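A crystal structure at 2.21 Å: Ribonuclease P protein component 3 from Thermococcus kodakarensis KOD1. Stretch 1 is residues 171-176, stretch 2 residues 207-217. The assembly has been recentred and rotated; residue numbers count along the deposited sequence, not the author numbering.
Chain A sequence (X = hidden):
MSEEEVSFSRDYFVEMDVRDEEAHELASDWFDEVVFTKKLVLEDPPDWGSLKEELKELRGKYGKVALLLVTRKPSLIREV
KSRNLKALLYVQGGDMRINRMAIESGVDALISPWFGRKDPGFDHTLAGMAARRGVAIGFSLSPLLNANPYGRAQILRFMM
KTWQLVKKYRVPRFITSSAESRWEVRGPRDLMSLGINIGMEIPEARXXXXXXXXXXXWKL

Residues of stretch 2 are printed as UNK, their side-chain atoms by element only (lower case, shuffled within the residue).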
# COMPACT_ATOMS: atom_id res chain seq x y z
N VAL A 171 -2.92 -0.67 14.12
CA VAL A 171 -2.05 -0.12 13.08
C VAL A 171 -2.96 0.39 11.96
O VAL A 171 -3.93 -0.28 11.63
CB VAL A 171 -1.09 -1.17 12.51
CG1 VAL A 171 -0.14 -0.54 11.49
CG2 VAL A 171 -0.29 -1.84 13.61
N PRO A 172 -2.65 1.56 11.39
CA PRO A 172 -3.46 2.00 10.24
C PRO A 172 -3.32 1.02 9.08
O PRO A 172 -2.30 0.34 8.97
CB PRO A 172 -2.85 3.36 9.87
CG PRO A 172 -2.12 3.82 11.10
CD PRO A 172 -1.64 2.57 11.77
N ARG A 173 -4.34 0.94 8.23
CA ARG A 173 -4.31 0.02 7.09
C ARG A 173 -5.29 0.44 6.01
O ARG A 173 -6.19 1.23 6.23
CB ARG A 173 -4.62 -1.41 7.53
CG ARG A 173 -6.02 -1.63 8.09
CD ARG A 173 -6.14 -1.09 9.51
NE ARG A 173 -7.42 -1.40 10.12
CZ ARG A 173 -7.69 -1.27 11.42
NH1 ARG A 173 -6.76 -0.84 12.28
NH2 ARG A 173 -8.90 -1.59 11.86
N PHE A 174 -5.08 -0.11 4.82
CA PHE A 174 -6.01 0.05 3.73
C PHE A 174 -5.96 -1.16 2.80
O PHE A 174 -4.95 -1.86 2.74
CB PHE A 174 -5.72 1.34 2.95
CG PHE A 174 -4.31 1.45 2.46
CD1 PHE A 174 -3.94 0.92 1.24
CD2 PHE A 174 -3.36 2.13 3.20
CE1 PHE A 174 -2.64 1.05 0.78
CE2 PHE A 174 -2.06 2.26 2.75
CZ PHE A 174 -1.70 1.71 1.53
N ILE A 175 -7.08 -1.40 2.11
CA ILE A 175 -7.13 -2.41 1.06
C ILE A 175 -6.91 -1.70 -0.27
O ILE A 175 -7.46 -0.62 -0.50
CB ILE A 175 -8.49 -3.13 1.00
CG1 ILE A 175 -8.91 -3.67 2.38
CG2 ILE A 175 -8.46 -4.24 -0.04
CD1 ILE A 175 -7.93 -4.63 3.01
N THR A 176 -6.12 -2.32 -1.15
CA THR A 176 -5.88 -1.77 -2.47
C THR A 176 -5.66 -2.84 -3.53
O THR A 176 -5.26 -3.96 -3.21
CB THR A 176 -4.69 -0.79 -2.46
OG1 THR A 176 -4.49 -0.27 -3.78
CG2 THR A 176 -3.40 -1.47 -1.98
N UNK A 207 -13.82 0.99 6.63
CA UNK A 207 -12.84 1.97 7.12
C UNK A 207 -11.50 1.89 6.39
O UNK A 207 -10.82 2.90 6.24
c UNK A 207 -12.62 1.81 8.62
N UNK A 208 -11.14 0.69 5.93
CA UNK A 208 -9.92 0.50 5.15
C UNK A 208 -9.94 1.17 3.76
O UNK A 208 -8.88 1.39 3.16
o UNK A 208 -9.40 -1.59 6.26
c UNK A 208 -9.62 -1.00 4.99
N UNK A 209 -11.13 1.48 3.25
CA UNK A 209 -11.26 2.23 2.00
C UNK A 209 -11.72 3.68 2.21
O UNK A 209 -11.65 4.49 1.29
c UNK A 209 -10.54 0.25 -0.28
c UNK A 209 -12.97 -0.38 -0.36
c UNK A 209 -11.85 0.17 0.51
c UNK A 209 -12.25 1.53 1.07
N UNK A 210 -12.17 4.00 3.42
CA UNK A 210 -12.77 5.30 3.70
C UNK A 210 -11.92 6.08 4.70
O UNK A 210 -11.17 6.99 4.32
o UNK A 210 -14.38 7.47 4.54
c UNK A 210 -14.97 6.39 4.41
c UNK A 210 -14.21 5.09 4.20
n UNK A 210 -16.29 6.29 4.43
N UNK A 211 -12.00 5.70 5.97
CA UNK A 211 -11.42 6.48 7.05
C UNK A 211 -9.89 6.53 7.04
O UNK A 211 -9.30 7.59 7.21
c UNK A 211 -11.92 5.96 8.40
c UNK A 211 -10.32 5.96 10.32
c UNK A 211 -11.64 7.91 9.94
c UNK A 211 -10.09 7.87 11.76
c UNK A 211 -11.06 8.54 11.02
c UNK A 211 -9.73 6.58 11.41
c UNK A 211 -11.28 6.62 9.58
N UNK A 212 -9.25 5.37 6.86
CA UNK A 212 -7.79 5.30 6.94
C UNK A 212 -7.06 5.95 5.77
O UNK A 212 -6.03 6.59 5.97
c UNK A 212 -7.12 3.37 10.90
c UNK A 212 -7.60 3.35 8.54
c UNK A 212 -8.61 2.43 8.77
o UNK A 212 -8.40 1.99 12.38
c UNK A 212 -6.87 3.82 9.62
c UNK A 212 -7.32 3.86 7.14
c UNK A 212 -8.88 1.98 10.05
c UNK A 212 -8.13 2.44 11.11
N UNK A 213 -7.57 5.79 4.53
CA UNK A 213 -7.02 6.55 3.42
C UNK A 213 -7.14 8.08 3.61
O UNK A 213 -6.22 8.82 3.25
c UNK A 213 -8.46 4.71 4.06
c UNK A 213 -8.21 4.68 2.58
c UNK A 213 -7.86 6.08 2.24
N UNK A 214 -8.26 8.53 4.19
CA UNK A 214 -8.46 9.95 4.51
C UNK A 214 -7.40 10.52 5.46
O UNK A 214 -7.08 11.70 5.42
n UNK A 214 -13.40 11.15 8.08
c UNK A 214 -13.36 10.39 6.99
c UNK A 214 -12.34 9.94 4.77
c UNK A 214 -9.85 10.18 5.10
c UNK A 214 -10.99 10.20 4.09
n UNK A 214 -12.50 10.69 6.01
n UNK A 214 -14.17 9.34 6.90
N UNK A 215 -6.88 9.66 6.34
CA UNK A 215 -5.82 10.04 7.28
C UNK A 215 -4.47 10.30 6.59
O UNK A 215 -3.58 10.90 7.19
c UNK A 215 -5.67 8.93 8.35
c UNK A 215 -4.57 9.24 9.36
o UNK A 215 -6.91 8.79 9.04
N UNK A 216 -4.32 9.84 5.35
CA UNK A 216 -3.05 9.91 4.61
C UNK A 216 -3.09 10.88 3.43
O UNK A 216 -2.15 11.66 3.22
c UNK A 216 -2.61 7.50 5.22
c UNK A 216 -1.33 8.56 3.34
c UNK A 216 -2.66 8.51 4.07
c UNK A 216 -2.69 6.06 4.76
N UNK A 217 -4.18 10.82 2.65
CA UNK A 217 -4.25 11.52 1.35
C UNK A 217 -4.42 13.03 1.43
O UNK A 217 -4.33 13.70 0.40
c UNK A 217 -6.76 11.24 1.08
c UNK A 217 -5.39 10.98 0.45
c UNK A 217 -5.17 9.51 0.12

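Position 207 carries a single side-chain carbon (CB), 6.0 Å from Arg173 NH2, and is therefore Ala207; its backbone O accepts a hydrogen bond from the backbone N of position 212 (3.0 Å). At 208 one carbon bears one oxygen, and the CA-to-CB bond points toward the strand. The oxygen lies 3.8 Å from Arg173 CG, near the plane of the guanidinium. This is Ser208, its OG hydrogen-bonded elsewhere in the structure. Position 209 has four carbons, forked at the second, with one terminal carbon 3.2 Å from Ile175 O. The fork identifies Leu209, whose CD2 also packs 4.2 Å from Ile175 CB.

Position 210 shows two carbons, the second carrying an oxygen and a nitrogen, and does not reach stretch 1; it is Asn210. At 211 one carbon leads to a plain six-carbon ring, exposed and touching a crystal neighbour: Phe211. The six-carbon ring of 212 additionally bears an oxygen. CB comes to 3.0 Å from Arg173 O, a ring carbon lies 4.1 Å from Pro172 CB, and one ring face covers Arg173 N; the ring oxygen marks Tyr212.

Three carbons close onto the backbone N at 213, one of them 4.2 Å from Phe174 CB, giving Pro213. Position 214 is a chain of three carbons, a nitrogen and a carbon carrying two more nitrogens: Arg214, out of reach of stretch 1, its NH1 donating to Asn210 OD1 (3.0 Å). At 215 one carbon carries an oxygen and a carbon, as in Thr215, whose OG1 donates to Phe211 O (3.2 Å). Position 216 has four carbons forked at the first; the end of its two-carbon arm meets Phe174 CD2 at 4.3 Å, obliquely to the ring, and the residue is Ile216. At 217 one carbon bears two others, beyond reach of stretch 1; this is Val217.

The contact buries 446 Å² in all and rests mainly on packing. The strand and the weakly bonded helix cross at 103° between their N-to-C directions, and the backbones come close where Phe174 and Ser208 have CA atoms 4.2 Å apart. There Ser208 O receives a weak hydrogen bond from Ile175 N (3.5 Å) and a CA-H...O contact from Phe174 CA (3.2 Å). Arg173 NH1 donates to Val171 O (3.0 Å), which holds the guanidinium beside Tyr212. Tyr212 OH lies over one guanidinium face, 3.3 Å from Arg173 NH1, but the poor angle excludes a hydrogen bond. Apolar contacts of Pro172, Phe174 and Ile175 complete the interface.

Stretch 2 207-217: ASLNFYPRTIV
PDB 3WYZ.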